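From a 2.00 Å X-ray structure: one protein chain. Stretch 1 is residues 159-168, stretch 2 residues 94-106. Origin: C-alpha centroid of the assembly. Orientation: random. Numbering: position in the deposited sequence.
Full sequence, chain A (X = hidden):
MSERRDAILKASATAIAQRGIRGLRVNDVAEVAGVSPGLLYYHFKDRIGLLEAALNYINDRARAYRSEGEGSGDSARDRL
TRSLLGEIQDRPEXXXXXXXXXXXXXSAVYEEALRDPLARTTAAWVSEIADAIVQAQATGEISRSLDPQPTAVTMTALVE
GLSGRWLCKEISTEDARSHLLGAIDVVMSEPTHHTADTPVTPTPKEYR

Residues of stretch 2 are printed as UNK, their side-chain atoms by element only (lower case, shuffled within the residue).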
# COMPACT_ATOMS: atom_id res chain seq x y z
N VAL A 159 1.85 -5.95 5.08
CA VAL A 159 2.57 -4.86 5.81
C VAL A 159 2.45 -3.51 5.07
O VAL A 159 2.16 -2.49 5.67
CB VAL A 159 4.09 -5.23 6.01
CG1 VAL A 159 4.95 -3.99 6.48
CG2 VAL A 159 4.21 -6.46 6.98
N GLU A 160 2.64 -3.50 3.74
CA GLU A 160 2.53 -2.26 2.99
C GLU A 160 1.11 -1.68 3.03
O GLU A 160 0.93 -0.49 3.18
CB GLU A 160 2.95 -2.53 1.52
CG GLU A 160 4.50 -2.61 1.36
CD GLU A 160 4.90 -2.49 -0.12
OE1 GLU A 160 4.46 -1.53 -0.81
OE2 GLU A 160 5.64 -3.34 -0.62
N GLY A 161 0.10 -2.53 2.87
CA GLY A 161 -1.30 -2.06 2.94
C GLY A 161 -1.65 -1.53 4.33
O GLY A 161 -2.32 -0.47 4.43
N LEU A 162 -1.26 -2.25 5.38
CA LEU A 162 -1.51 -1.74 6.73
C LEU A 162 -0.77 -0.45 6.97
O LEU A 162 -1.32 0.45 7.59
CB LEU A 162 -1.07 -2.75 7.79
CG LEU A 162 -2.00 -3.99 7.87
CD1 LEU A 162 -1.37 -5.08 8.73
CD2 LEU A 162 -3.38 -3.60 8.43
N SER A 163 0.49 -0.39 6.53
CA SER A 163 1.32 0.83 6.71
C SER A 163 0.70 2.05 6.01
O SER A 163 0.73 3.15 6.55
CB SER A 163 2.73 0.62 6.19
OG SER A 163 3.34 -0.44 6.98
N GLY A 164 0.11 1.83 4.83
CA GLY A 164 -0.54 2.94 4.11
C GLY A 164 -1.67 3.53 4.94
O GLY A 164 -1.85 4.76 4.97
N ARG A 165 -2.47 2.68 5.60
CA ARG A 165 -3.56 3.16 6.46
C ARG A 165 -3.04 3.79 7.75
O ARG A 165 -3.57 4.79 8.25
CB ARG A 165 -4.44 1.94 6.80
CG ARG A 165 -5.23 1.43 5.57
CD ARG A 165 -6.41 0.59 6.04
NE ARG A 165 -7.03 -0.07 4.85
CZ ARG A 165 -7.71 -1.20 4.91
NH1 ARG A 165 -7.84 -1.81 6.09
NH2 ARG A 165 -8.26 -1.70 3.79
N TRP A 166 -1.97 3.20 8.25
CA TRP A 166 -1.34 3.65 9.49
C TRP A 166 -0.82 5.08 9.34
O TRP A 166 -1.02 5.89 10.23
CB TRP A 166 -0.18 2.71 9.81
CG TRP A 166 0.67 3.06 11.02
CD1 TRP A 166 0.25 3.27 12.33
CD2 TRP A 166 2.10 3.07 11.05
NE1 TRP A 166 1.36 3.45 13.15
CE2 TRP A 166 2.50 3.35 12.38
CE3 TRP A 166 3.09 2.93 10.05
CZ2 TRP A 166 3.86 3.47 12.76
CZ3 TRP A 166 4.42 3.04 10.39
CH2 TRP A 166 4.81 3.33 11.76
N LEU A 167 -0.17 5.34 8.22
CA LEU A 167 0.36 6.66 7.93
C LEU A 167 -0.68 7.76 7.67
O LEU A 167 -0.34 8.95 7.76
CB LEU A 167 1.35 6.56 6.77
CG LEU A 167 2.59 5.70 7.01
CD1 LEU A 167 3.28 5.43 5.66
CD2 LEU A 167 3.52 6.37 8.06
N CYS A 168 -1.92 7.38 7.31
CA CYS A 168 -3.09 8.27 7.21
C CYS A 168 -3.83 8.43 8.54
O CYS A 168 -4.96 8.95 8.58
CB CYS A 168 -4.15 7.62 6.25
SG CYS A 168 -3.65 7.52 4.59
N UNK A 94 11.61 4.29 12.09
CA UNK A 94 10.67 3.36 11.48
C UNK A 94 9.56 4.12 10.79
O UNK A 94 9.13 3.72 9.71
c UNK A 94 9.05 1.40 11.95
c UNK A 94 10.13 2.31 12.53
c UNK A 94 11.31 1.44 13.05
N UNK A 95 9.10 5.22 11.40
CA UNK A 95 8.02 6.01 10.80
C UNK A 95 8.56 6.62 9.51
O UNK A 95 7.90 6.62 8.45
c UNK A 95 7.52 7.14 11.77
c UNK A 95 6.71 6.52 12.92
c UNK A 95 6.68 8.18 11.05
N UNK A 96 9.74 7.22 9.63
CA UNK A 96 10.34 7.83 8.43
C UNK A 96 10.56 6.81 7.32
O UNK A 96 10.26 7.10 6.17
o UNK A 96 14.43 9.07 7.70
c UNK A 96 12.12 9.34 7.58
o UNK A 96 13.58 11.06 8.13
c UNK A 96 13.47 9.87 7.80
c UNK A 96 11.63 8.54 8.79
N UNK A 97 11.12 5.65 7.63
CA UNK A 97 11.35 4.63 6.59
C UNK A 97 10.04 4.31 5.89
O UNK A 97 9.98 4.14 4.69
c UNK A 97 13.17 3.06 7.46
n UNK A 97 13.53 1.98 8.23
o UNK A 97 14.00 3.87 6.98
c UNK A 97 11.70 3.24 7.22
N UNK A 98 9.00 4.18 6.72
CA UNK A 98 7.67 3.84 6.26
C UNK A 98 7.04 4.91 5.35
O UNK A 98 6.50 4.57 4.28
o UNK A 98 5.57 3.05 7.02
c UNK A 98 6.81 3.48 7.48
N UNK A 99 7.14 6.20 5.75
CA UNK A 99 6.73 7.30 4.91
C UNK A 99 7.44 7.32 3.57
O UNK A 99 6.78 7.52 2.55
c UNK A 99 6.93 8.67 5.60
c UNK A 99 6.05 8.95 6.80
c UNK A 99 4.61 9.35 6.26
c UNK A 99 6.72 10.06 7.68
N UNK A 100 8.77 7.17 3.58
CA UNK A 100 9.60 7.21 2.35
C UNK A 100 9.23 6.05 1.44
O UNK A 100 9.01 6.25 0.26
c UNK A 100 11.08 7.17 2.69
N UNK A 101 9.05 4.85 2.01
CA UNK A 101 8.67 3.69 1.21
C UNK A 101 7.27 3.91 0.61
O UNK A 101 7.06 3.63 -0.55
c UNK A 101 7.36 0.53 1.05
n UNK A 101 7.65 -0.59 0.30
c UNK A 101 9.01 -0.67 0.10
c UNK A 101 9.59 0.44 0.74
c UNK A 101 11.12 -1.44 -0.65
c UNK A 101 8.68 2.43 2.09
c UNK A 101 11.73 -0.32 -0.04
c UNK A 101 10.98 0.62 0.65
c UNK A 101 9.77 -1.63 -0.59
c UNK A 101 8.54 1.20 1.33
N UNK A 102 6.32 4.34 1.43
CA UNK A 102 4.98 4.70 0.98
C UNK A 102 5.00 5.65 -0.24
O UNK A 102 4.29 5.41 -1.23
n UNK A 102 2.20 4.08 2.22
c UNK A 102 4.24 5.37 2.15
c UNK A 102 2.73 5.27 2.03
o UNK A 102 2.06 6.26 1.77
N UNK A 103 5.84 6.69 -0.16
CA UNK A 103 6.03 7.65 -1.28
C UNK A 103 6.61 7.00 -2.52
O UNK A 103 6.12 7.19 -3.63
c UNK A 103 5.27 10.71 -0.63
c UNK A 103 6.29 9.81 0.09
o UNK A 103 5.29 10.82 -1.89
o UNK A 103 4.46 11.34 0.09
c UNK A 103 6.96 8.81 -0.86
N UNK A 104 7.67 6.25 -2.35
CA UNK A 104 8.28 5.54 -3.49
C UNK A 104 7.36 4.54 -4.14
O UNK A 104 7.30 4.43 -5.40
c UNK A 104 10.65 5.83 -2.63
c UNK A 104 9.54 4.83 -3.01
c UNK A 104 11.60 5.19 -1.62
c UNK A 104 11.43 6.38 -3.85
N UNK A 105 6.66 3.77 -3.31
CA UNK A 105 5.67 2.78 -3.86
C UNK A 105 4.56 3.49 -4.69
O UNK A 105 4.22 3.07 -5.81
c UNK A 105 5.89 -1.84 -4.05
n UNK A 105 6.68 -2.65 -3.37
c UNK A 105 5.10 1.92 -2.72
n UNK A 105 5.90 -1.89 -5.39
n UNK A 105 5.10 -1.01 -3.39
c UNK A 105 4.19 -0.05 -4.02
c UNK A 105 3.86 1.13 -3.11
N UNK A 106 4.01 4.59 -4.16
CA UNK A 106 2.98 5.37 -4.86
C UNK A 106 3.52 6.02 -6.12
O UNK A 106 2.84 6.06 -7.15
c UNK A 106 2.37 6.48 -3.89
O HOH W 1 5.89 0.08 7.57
O HOH W 2 2.96 1.53 2.66

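Position 94 has three side-chain carbons, one carrying the other two; a methyl carbon comes no nearer than 4.7 Å to W166 CH2, beyond contact: the beta-branched V94. Position 95 repeats that fork. One of its methyls lies 3.9 Å from W166 CH2, oblique to the ring, which makes it V95, with CG2 as that methyl.

At position 96, three carbons, the last holding two oxygens, are a glutamate, and its CB points away from stretch 1: E96. At 97, two carbons end in one oxygen and one nitrogen, an amide out of reach of stretch 1: N97.

Position 98 is one carbon and one oxygen, pointing toward stretch 1. The oxygen sits 3.6 Å from both W166 CZ3 and L167 CD1, at the edge of the tryptophan ring, near its plane. This is S98; its CA is 7.0 Å from S163 CA. Its OG also meets water 1 at 3.0 Å, and that water donates to S163 OG at 2.7 Å.

Position 99 has four carbons forked at the second, and one terminal methyl reaches L167 CD2 at 3.6 Å: L99, through CD2. A single carbon pointing away makes position 100 A100.

Position 101 shows fused five- and six-membered rings with one nitrogen, 3.4 Å from E160 CD, which lies at the ring edge. It is W101, and the nitrogen is NE1. Position 102 has two carbons, then an oxygen and a nitrogen. Its CB is 3.6 Å from L167 CD1, and its amide nitrogen is 3.5 Å from G164 CA: N102. Its ND2 donates to water 2 at 2.7 Å, which donates onward to E160 O at 2.9 Å.

Position 103, three carbons and two oxygens beyond reach, is E103; 104, four forked carbons also out of reach, is L104. Position 105 runs through three carbons and a nitrogen, 2.7 Å from E160 OE1, to a carbon bearing two more nitrogens, one 3.0 Å from E160 OE2: R105. NE and NH2 donate to these oxygens, a two-pronged salt bridge. The single carbon of 106, out of reach, gives A106.

The helices cross at 107°, so contact is local, burying 476 Å². S98 lies opposite S163 in register, linked by water 1; the amide of N102 lies against G164, which has no side chain, and water 2 joins it to E160 O. L167 packs beside them, while the buried charge of E160 is paired with R105.

Stretch 2 94-106: VVENSLAWNELRA
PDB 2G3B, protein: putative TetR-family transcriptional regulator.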